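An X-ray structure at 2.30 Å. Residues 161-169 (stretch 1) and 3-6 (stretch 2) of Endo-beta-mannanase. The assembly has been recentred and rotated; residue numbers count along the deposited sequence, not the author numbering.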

# COMPACT_ATOMS: atom_id res chain seq x y z
N TYR A 161 3.92 6.57 16.89
CA TYR A 161 3.84 5.78 15.65
C TYR A 161 5.23 5.49 15.10
O TYR A 161 5.58 4.33 14.86
CB TYR A 161 3.00 6.50 14.60
CG TYR A 161 1.51 6.40 14.82
CD1 TYR A 161 0.97 6.09 16.08
CD2 TYR A 161 0.62 6.65 13.78
CE1 TYR A 161 -0.39 6.00 16.28
CE2 TYR A 161 -0.75 6.58 13.97
CZ TYR A 161 -1.25 6.25 15.22
OH TYR A 161 -2.61 6.17 15.41
N LYS A 162 6.03 6.55 14.95
CA LYS A 162 7.40 6.42 14.46
C LYS A 162 8.29 5.47 15.29
O LYS A 162 9.32 5.00 14.80
CB LYS A 162 8.05 7.79 14.33
CG LYS A 162 8.21 8.55 15.63
CD LYS A 162 8.68 9.97 15.35
CE LYS A 162 9.09 10.67 16.64
NZ LYS A 162 9.42 12.12 16.44
N ASP A 163 7.91 5.22 16.53
CA ASP A 163 8.70 4.33 17.39
C ASP A 163 8.04 2.96 17.55
O ASP A 163 8.53 2.13 18.30
CB ASP A 163 8.95 4.98 18.76
CG ASP A 163 9.75 6.27 18.66
OD1 ASP A 163 10.69 6.36 17.84
OD2 ASP A 163 9.44 7.21 19.42
N ASP A 164 6.95 2.73 16.82
CA ASP A 164 6.17 1.50 16.98
C ASP A 164 6.60 0.34 16.06
O ASP A 164 6.31 0.36 14.87
CB ASP A 164 4.68 1.79 16.83
CG ASP A 164 3.82 0.82 17.62
OD1 ASP A 164 4.23 -0.35 17.76
OD2 ASP A 164 2.75 1.23 18.10
N PRO A 165 7.26 -0.69 16.63
CA PRO A 165 7.68 -1.93 15.94
C PRO A 165 6.54 -2.71 15.28
O PRO A 165 6.80 -3.55 14.41
CB PRO A 165 8.27 -2.77 17.06
CG PRO A 165 7.62 -2.24 18.31
CD PRO A 165 7.57 -0.76 18.07
N THR A 166 5.31 -2.43 15.69
CA THR A 166 4.13 -3.06 15.09
C THR A 166 3.90 -2.61 13.64
O THR A 166 3.37 -3.37 12.82
CB THR A 166 2.86 -2.76 15.91
OG1 THR A 166 3.13 -2.97 17.31
CG2 THR A 166 1.73 -3.65 15.47
N ILE A 167 4.31 -1.38 13.34
CA ILE A 167 4.24 -0.84 12.00
C ILE A 167 5.39 -1.39 11.16
O ILE A 167 6.56 -1.27 11.54
CB ILE A 167 4.27 0.71 12.01
CG1 ILE A 167 3.00 1.26 12.67
CG2 ILE A 167 4.39 1.27 10.60
CD1 ILE A 167 3.12 2.69 13.13
N PHE A 168 5.03 -1.99 10.02
CA PHE A 168 5.98 -2.54 9.05
C PHE A 168 6.73 -1.42 8.36
O PHE A 168 7.96 -1.43 8.29
CB PHE A 168 5.23 -3.37 8.02
CG PHE A 168 6.11 -4.14 7.07
CD1 PHE A 168 6.25 -5.51 7.20
CD2 PHE A 168 6.76 -3.50 6.01
CE1 PHE A 168 7.04 -6.24 6.32
CE2 PHE A 168 7.55 -4.22 5.12
CZ PHE A 168 7.68 -5.59 5.28
N GLY A 169 5.98 -0.45 7.84
CA GLY A 169 6.58 0.66 7.13
C GLY A 169 5.53 1.57 6.55
O GLY A 169 4.36 1.21 6.51
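Stretch 2, residues 3-6: SFVQ

No direct hydrogen bond joins the two stretches; the polar link between them is a single water, which donates to Phe168 O at 2.5 Å and to Val5 O at 2.9 Å and so spends both of its protons on carbonyl groups that could not bond to each other. The rest of the contact is packing without hydrogen bonds, including one CH-pi contact, and the surface buried is modest, 322 Å² summed over both sides. No two touching residues are fewer than 158 positions apart in the chain, so this is a contact of the fold and not of neighbours in sequence.

Stretch 1 begins with a 3-10 segment, Tyr161 to Asp163, passes through a type I beta turn from Asp164 to Ile167, and enters a strand at Ile167. Two backbone bonds hold this shape: Asp164 N to Tyr161 O at 2.9 Å, and Ile167 N to Asp164 O at 3.1 Å, the latter closing the turn. The CA-to-CB bond of Asp164 points away from stretch 2, and the side chain serves the turn, its OD1 accepting from Thr166 N at 3.1 Å and from Thr166 OG1 at 2.9 Å.

In stretch 2 the backbone is extended at Phe4 (phi/psi -85/136) and Val5 (-57/132). It runs in the same general sense as stretch 1: Phe4 CA lies 4.8 Å from Pro165 CA, and one residue further on Val5 CA lies 5.8 Å from Phe168 CA. One step in stretch 2 thus answers three in stretch 1, where the chain passes through the turn.

Phe4 makes the first half of the contact. Its CA-to-CB bond points sideways, but with chi1 at -74° (m) the ring reaches back to the backbone that leads into the turn. There Phe4 CZ comes to 3.3 Å from Asp163 O, which meets the ring at its edge, near its plane, where the aromatic hydrogens carry slight positive charge. Phe4 CE1 lies 3.6 Å from Asp164 C and 3.4 Å from Pro165 N, so most of the ring's close neighbours are main-chain atoms. The proline ring adds an apolar touch, Pro165 CD to Phe4 CE1 at 4.1 Å, while Pro165 CB approaches Ser3 O at 3.7 Å. The CA-to-CB bond of Ser3 points away, and its side chain takes no part.

Val5 makes the second half, its CA-to-CB bond directed toward stretch 1. Phe168 starts out away from stretch 2, yet the end of its side chain, with chi1 at -172° (t), comes nearer and meets the valine. Val5 CG1 sits over one face of the Phe168 ring, 3.8 Å from the centroid and 19° off the normal, a CH-pi contact whose shortest approach is Val5 CG1 to Phe168 CZ at 3.6 Å. Both residues are buried, and the water joins their carbonyls beside this apolar pair. Beyond it the contact ends: the CA-to-CB bond of Gln6 points away, and the residue touches nothing in stretch 1.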

# COMPACT_ATOMS: atom_id res chain seq x y z
N SER A 3 11.13 -6.79 16.97
CA SER A 3 12.06 -5.76 16.43
C SER A 3 11.38 -4.97 15.30
O SER A 3 10.21 -5.22 15.00
CB SER A 3 13.34 -6.43 15.92
OG SER A 3 14.39 -5.49 15.75
N PHE A 4 12.09 -4.01 14.71
CA PHE A 4 11.63 -3.30 13.52
C PHE A 4 11.98 -4.10 12.27
O PHE A 4 13.10 -4.61 12.16
CB PHE A 4 12.29 -1.91 13.40
CG PHE A 4 11.77 -0.89 14.37
CD1 PHE A 4 10.50 -0.34 14.22
CD2 PHE A 4 12.56 -0.45 15.43
CE1 PHE A 4 10.03 0.61 15.11
CE2 PHE A 4 12.10 0.50 16.33
CZ PHE A 4 10.83 1.03 16.17
N VAL A 5 11.03 -4.21 11.34
CA VAL A 5 11.29 -4.79 10.02
C VAL A 5 12.42 -4.05 9.31
O VAL A 5 12.44 -2.82 9.26
CB VAL A 5 10.04 -4.79 9.12
CG1 VAL A 5 10.38 -5.22 7.70
CG2 VAL A 5 8.98 -5.70 9.70
N GLN A 6 13.37 -4.81 8.77
CA GLN A 6 14.51 -4.22 8.09
C GLN A 6 14.72 -4.84 6.71
O GLN A 6 13.95 -5.68 6.27
CB GLN A 6 15.77 -4.36 8.96
CG GLN A 6 15.69 -3.54 10.24
CD GLN A 6 17.00 -3.50 10.98
OE1 GLN A 6 17.72 -4.50 11.04
NE2 GLN A 6 17.32 -2.35 11.55
O HOH W 1 10.09 -1.23 9.61